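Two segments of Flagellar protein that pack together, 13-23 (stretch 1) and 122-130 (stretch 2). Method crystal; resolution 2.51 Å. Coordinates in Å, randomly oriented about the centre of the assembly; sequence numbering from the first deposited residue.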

ATOM      1  N   ASN A  13     -17.200  -5.460   6.342  1.00 63.32           N
ATOM      2  CA  ASN A  13     -15.835  -4.947   6.445  1.00 61.53           C
ATOM      3  C   ASN A  13     -15.032  -5.345   5.223  1.00 59.38           C
ATOM      4  O   ASN A  13     -15.246  -6.403   4.637  1.00 59.45           O
ATOM      5  CB  ASN A  13     -15.150  -5.467   7.715  1.00 62.87           C
ATOM      6  CG  ASN A  13     -15.406  -4.580   8.918  1.00 64.24           C
ATOM      7  OD1 ASN A  13     -16.547  -4.251   9.231  1.00 65.53           O
ATOM      8  ND2 ASN A  13     -14.343  -4.189   9.600  1.00 65.49           N
ATOM      9  N   VAL A  14     -14.111  -4.481   4.832  1.00 57.58           N
ATOM     10  CA  VAL A  14     -13.286  -4.750   3.672  1.00 55.96           C
ATOM     11  C   VAL A  14     -11.824  -4.499   3.975  1.00 55.68           C
ATOM     12  O   VAL A  14     -11.475  -3.828   4.948  1.00 53.46           O
ATOM     13  CB  VAL A  14     -13.690  -3.864   2.469  1.00 56.09           C
ATOM     14  CG1 VAL A  14     -15.106  -4.190   2.039  1.00 56.39           C
ATOM     15  CG2 VAL A  14     -13.567  -2.391   2.838  1.00 54.36           C
ATOM     16  N   LEU A  15     -10.974  -5.065   3.132  1.00 54.99           N
ATOM     17  CA  LEU A  15      -9.546  -4.896   3.265  1.00 53.29           C
ATOM     18  C   LEU A  15      -9.092  -4.127   2.052  1.00 51.08           C
ATOM     19  O   LEU A  15      -9.242  -4.583   0.924  1.00 51.01           O
ATOM     20  CB  LEU A  15      -8.838  -6.249   3.328  1.00 56.12           C
ATOM     21  CG  LEU A  15      -8.621  -6.833   4.726  1.00 58.97           C
ATOM     22  CD1 LEU A  15      -9.937  -6.910   5.470  1.00 60.17           C
ATOM     23  CD2 LEU A  15      -7.996  -8.203   4.604  1.00 59.78           C
ATOM     24  N   VAL A  16      -8.552  -2.945   2.295  1.00 49.82           N
ATOM     25  CA  VAL A  16      -8.067  -2.103   1.222  1.00 48.89           C
ATOM     26  C   VAL A  16      -6.648  -1.652   1.519  1.00 48.41           C
ATOM     27  O   VAL A  16      -6.253  -1.517   2.675  1.00 46.81           O
ATOM     28  CB  VAL A  16      -8.961  -0.859   1.052  1.00 48.93           C
ATOM     29  CG1 VAL A  16     -10.346  -1.275   0.609  1.00 49.02           C
ATOM     30  CG2 VAL A  16      -9.043  -0.100   2.363  1.00 48.94           C
ATOM     31  N   PRO A  17      -5.852  -1.440   0.467  1.00 48.42           N
ATOM     32  CA  PRO A  17      -4.467  -0.995   0.615  1.00 47.74           C
ATOM     33  C   PRO A  17      -4.475   0.408   1.202  1.00 47.54           C
ATOM     34  O   PRO A  17      -5.042   1.322   0.611  1.00 47.31           O
ATOM     35  CB  PRO A  17      -3.948  -1.007  -0.819  1.00 47.91           C
ATOM     36  CG  PRO A  17      -4.759  -2.071  -1.461  1.00 49.77           C
ATOM     37  CD  PRO A  17      -6.136  -1.799  -0.929  1.00 47.80           C
ATOM     38  N   SER A  18      -3.857   0.582   2.365  1.00 46.23           N
ATOM     39  CA  SER A  18      -3.825   1.891   3.000  1.00 45.13           C
ATOM     40  C   SER A  18      -2.496   2.132   3.691  1.00 44.90           C
ATOM     41  O   SER A  18      -1.955   1.239   4.328  1.00 45.13           O
ATOM     42  CB  SER A  18      -4.970   2.006   4.014  1.00 44.53           C
ATOM     43  OG  SER A  18      -5.047   3.304   4.562  1.00 44.46           O
ATOM     44  N   ALA A  19      -1.966   3.341   3.548  1.00 45.23           N
ATOM     45  CA  ALA A  19      -0.703   3.692   4.177  1.00 44.62           C
ATOM     46  C   ALA A  19      -0.974   4.189   5.586  1.00 44.96           C
ATOM     47  O   ALA A  19      -0.051   4.429   6.353  1.00 46.11           O
ATOM     48  CB  ALA A  19       0.004   4.767   3.376  1.00 43.36           C
ATOM     49  N   GLN A  20      -2.247   4.349   5.925  1.00 44.64           N
ATOM     50  CA  GLN A  20      -2.612   4.807   7.254  1.00 46.18           C
ATOM     51  C   GLN A  20      -3.796   4.040   7.817  1.00 44.83           C
ATOM     52  O   GLN A  20      -4.513   3.361   7.092  1.00 42.05           O
ATOM     53  CB  GLN A  20      -2.892   6.321   7.249  1.00 48.20           C
ATOM     54  CG  GLN A  20      -3.780   6.838   6.126  1.00 53.40           C
ATOM     55  CD  GLN A  20      -3.888   8.362   6.107  1.00 56.15           C
ATOM     56  OE1 GLN A  20      -2.881   9.066   6.116  1.00 56.78           O
ATOM     57  NE2 GLN A  20      -5.113   8.870   6.070  1.00 57.95           N
ATOM     58  N   VAL A  21      -3.970   4.130   9.129  1.00 45.02           N
ATOM     59  CA  VAL A  21      -5.066   3.463   9.821  1.00 46.06           C
ATOM     60  C   VAL A  21      -5.804   4.531  10.616  1.00 46.64           C
ATOM     61  O   VAL A  21      -5.282   5.617  10.826  1.00 46.30           O
ATOM     62  CB  VAL A  21      -4.545   2.386  10.794  1.00 46.09           C
ATOM     63  CG1 VAL A  21      -3.726   1.357  10.042  1.00 46.29           C
ATOM     64  CG2 VAL A  21      -3.705   3.027  11.871  1.00 45.90           C
ATOM     65  N   ALA A  22      -7.014   4.240  11.060  1.00 48.16           N
ATOM     66  CA  ALA A  22      -7.750   5.242  11.811  1.00 51.33           C
ATOM     67  C   ALA A  22      -8.380   4.690  13.080  1.00 53.83           C
ATOM     68  O   ALA A  22      -8.714   3.505  13.159  1.00 53.94           O
ATOM     69  CB  ALA A  22      -8.818   5.867  10.929  1.00 50.26           C
ATOM     70  N   ILE A  23      -8.516   5.554  14.081  1.00 56.27           N
ATOM     71  CA  ILE A  23      -9.138   5.165  15.338  1.00 59.67           C
ATOM     72  C   ILE A  23     -10.113   6.234  15.795  1.00 62.31           C
ATOM     73  O   ILE A  23      -9.913   7.425  15.545  1.00 61.77           O
ATOM     74  CB  ILE A  23      -8.114   4.965  16.478  1.00 59.49           C
ATOM     75  CG1 ILE A  23      -7.162   6.159  16.529  1.00 59.92           C
ATOM     76  CG2 ILE A  23      -7.408   3.640  16.318  1.00 58.24           C
ATOM     77  CD1 ILE A  23      -6.290   6.189  17.762  1.00 59.35           C
TER
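Stretch 2 122-130: NLTGLGTSP

What shape does stretch 2 bring to the contact? It is a tight hairpin: a strand through Leu-123, a turn at Thr-124 to Leu-126, and a second strand from Gly-127 to Pro-130. The turn is pinned by Leu-123 N to Gly-127 O at 2.6 Å and Gly-127 N to Leu-123 O at 2.9 Å. Gly-125 and Gly-127 adopt backbone angles at which a CB would jam against the preceding carbonyl oxygen.

How does the hairpin lie on stretch 1? It rests through side chains, with no hydrogen bond between the two stretches. Stretch 1 is extended at 13-17 and 20-23, with a loop between. The CA atoms of Val-16 and Ser-129 are 8.1 Å apart, a gap filled by side chains, whereas those of Ala-22 and Gly-125 come to 5.4 Å, where the turn approaches most closely.

Which bump fills which hollow? Leu-126 has the largest covered area, and although its CA-to-CB bond points sideways, the end of its side chain reaches stretch 1. Its CD2 lies in a hollow lined by Ser-18, Gln-20, Val-21 and Ala-22, 3.6 Å from Gln-20 O and 3.9 Å from Ser-18 OG. That wall is braced from within, since Ser-18 OG donates a hydrogen bond to Gln-20 O at 2.6 Å. Leu-126 CD1 meets Val-16 CG2 at 4.3 Å.

What closes the two ends? Toward the start of stretch 1, Val-14 and Val-16 both point at the hairpin, and Leu-123 spans them: its CD2 is 3.7 Å from Val-14 CG2 and its CD1 4.0 Å from Val-16 CG2. Val-16 CG1 also faces Ser-129 OG at 4.0 Å. At the other end, Ala-22 CB presses on bare backbone, 3.7 Å from Gly-125 C; a CB on Gly-125 would lie a tight 3.2 Å from Ala-22 CB.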

ATOM      1  N   ASN A 122     -17.721   4.302   1.292  1.00 53.72           N
ATOM      2  CA  ASN A 122     -17.455   5.288   2.320  1.00 52.15           C
ATOM      3  C   ASN A 122     -17.030   4.485   3.526  1.00 50.81           C
ATOM      4  O   ASN A 122     -17.856   3.934   4.258  1.00 49.34           O
ATOM      5  CB  ASN A 122     -18.717   6.105   2.577  1.00 51.31           C
ATOM      6  CG  ASN A 122     -19.278   6.686   1.296  1.00 51.29           C
ATOM      7  OD1 ASN A 122     -18.570   7.370   0.554  1.00 50.47           O
ATOM      8  ND2 ASN A 122     -20.548   6.396   1.015  1.00 51.48           N
ATOM      9  N   LEU A 123     -15.715   4.398   3.685  1.00 50.17           N
ATOM     10  CA  LEU A 123     -15.097   3.642   4.758  1.00 49.60           C
ATOM     11  C   LEU A 123     -15.008   4.450   6.037  1.00 50.00           C
ATOM     12  O   LEU A 123     -14.467   5.556   6.055  1.00 49.56           O
ATOM     13  CB  LEU A 123     -13.714   3.192   4.310  1.00 48.93           C
ATOM     14  CG  LEU A 123     -13.730   2.498   2.949  1.00 49.86           C
ATOM     15  CD1 LEU A 123     -12.309   2.208   2.533  1.00 50.19           C
ATOM     16  CD2 LEU A 123     -14.555   1.209   3.008  1.00 47.92           C
ATOM     17  N   THR A 124     -15.554   3.885   7.107  1.00 50.25           N
ATOM     18  CA  THR A 124     -15.568   4.538   8.401  1.00 51.87           C
ATOM     19  C   THR A 124     -14.160   4.769   8.924  1.00 52.08           C
ATOM     20  O   THR A 124     -13.383   3.826   9.083  1.00 52.23           O
ATOM     21  CB  THR A 124     -16.344   3.706   9.417  1.00 53.37           C
ATOM     22  OG1 THR A 124     -17.603   3.320   8.847  1.00 55.64           O
ATOM     23  CG2 THR A 124     -16.590   4.512  10.683  1.00 52.63           C
ATOM     24  N   GLY A 125     -13.850   6.038   9.181  1.00 51.98           N
ATOM     25  CA  GLY A 125     -12.545   6.417   9.677  1.00 52.22           C
ATOM     26  C   GLY A 125     -11.547   6.767   8.584  1.00 52.90           C
ATOM     27  O   GLY A 125     -10.940   7.845   8.603  1.00 52.24           O
ATOM     28  N   LEU A 126     -11.377   5.856   7.626  1.00 53.92           N
ATOM     29  CA  LEU A 126     -10.432   6.047   6.536  1.00 53.75           C
ATOM     30  C   LEU A 126     -10.891   7.069   5.535  1.00 54.63           C
ATOM     31  O   LEU A 126     -10.133   7.952   5.155  1.00 56.38           O
ATOM     32  CB  LEU A 126     -10.177   4.731   5.813  1.00 52.34           C
ATOM     33  CG  LEU A 126      -9.375   3.710   6.608  1.00 52.18           C
ATOM     34  CD1 LEU A 126      -9.282   2.413   5.837  1.00 51.82           C
ATOM     35  CD2 LEU A 126      -7.994   4.267   6.886  1.00 51.37           C
ATOM     36  N   GLY A 127     -12.133   6.944   5.094  1.00 54.71           N
ATOM     37  CA  GLY A 127     -12.640   7.878   4.117  1.00 54.13           C
ATOM     38  C   GLY A 127     -13.213   7.207   2.883  1.00 54.00           C
ATOM     39  O   GLY A 127     -14.021   6.278   2.965  1.00 54.59           O
ATOM     40  N   THR A 128     -12.782   7.670   1.724  1.00 53.40           N
ATOM     41  CA  THR A 128     -13.298   7.131   0.483  1.00 53.59           C
ATOM     42  C   THR A 128     -12.430   6.096  -0.186  1.00 53.38           C
ATOM     43  O   THR A 128     -11.206   6.097  -0.056  1.00 54.09           O
ATOM     44  CB  THR A 128     -13.578   8.265  -0.524  1.00 54.00           C
ATOM     45  OG1 THR A 128     -14.998   8.410  -0.672  1.00 54.84           O
ATOM     46  CG2 THR A 128     -12.907   7.984  -1.891  1.00 53.80           C
ATOM     47  N   SER A 129     -13.084   5.210  -0.919  1.00 52.88           N
ATOM     48  CA  SER A 129     -12.376   4.187  -1.635  1.00 52.75           C
ATOM     49  C   SER A 129     -13.160   3.695  -2.820  1.00 52.06           C
ATOM     50  O   SER A 129     -14.321   3.329  -2.701  1.00 50.36           O
ATOM     51  CB  SER A 129     -12.066   3.000  -0.729  1.00 53.37           C
ATOM     52  OG  SER A 129     -11.415   1.987  -1.482  1.00 55.05           O
ATOM     53  N   PRO A 130     -12.530   3.694  -3.995  1.00 52.76           N
ATOM     54  CA  PRO A 130     -13.234   3.213  -5.179  1.00 53.90           C
ATOM     55  C   PRO A 130     -13.402   1.690  -5.111  1.00 55.26           C
ATOM     56  O   PRO A 130     -12.482   0.957  -4.727  1.00 54.84           O
ATOM     57  CB  PRO A 130     -12.317   3.644  -6.317  1.00 53.12           C
ATOM     58  CG  PRO A 130     -10.962   3.605  -5.683  1.00 52.57           C
ATOM     59  CD  PRO A 130     -11.218   4.255  -4.355  1.00 52.25           C
TER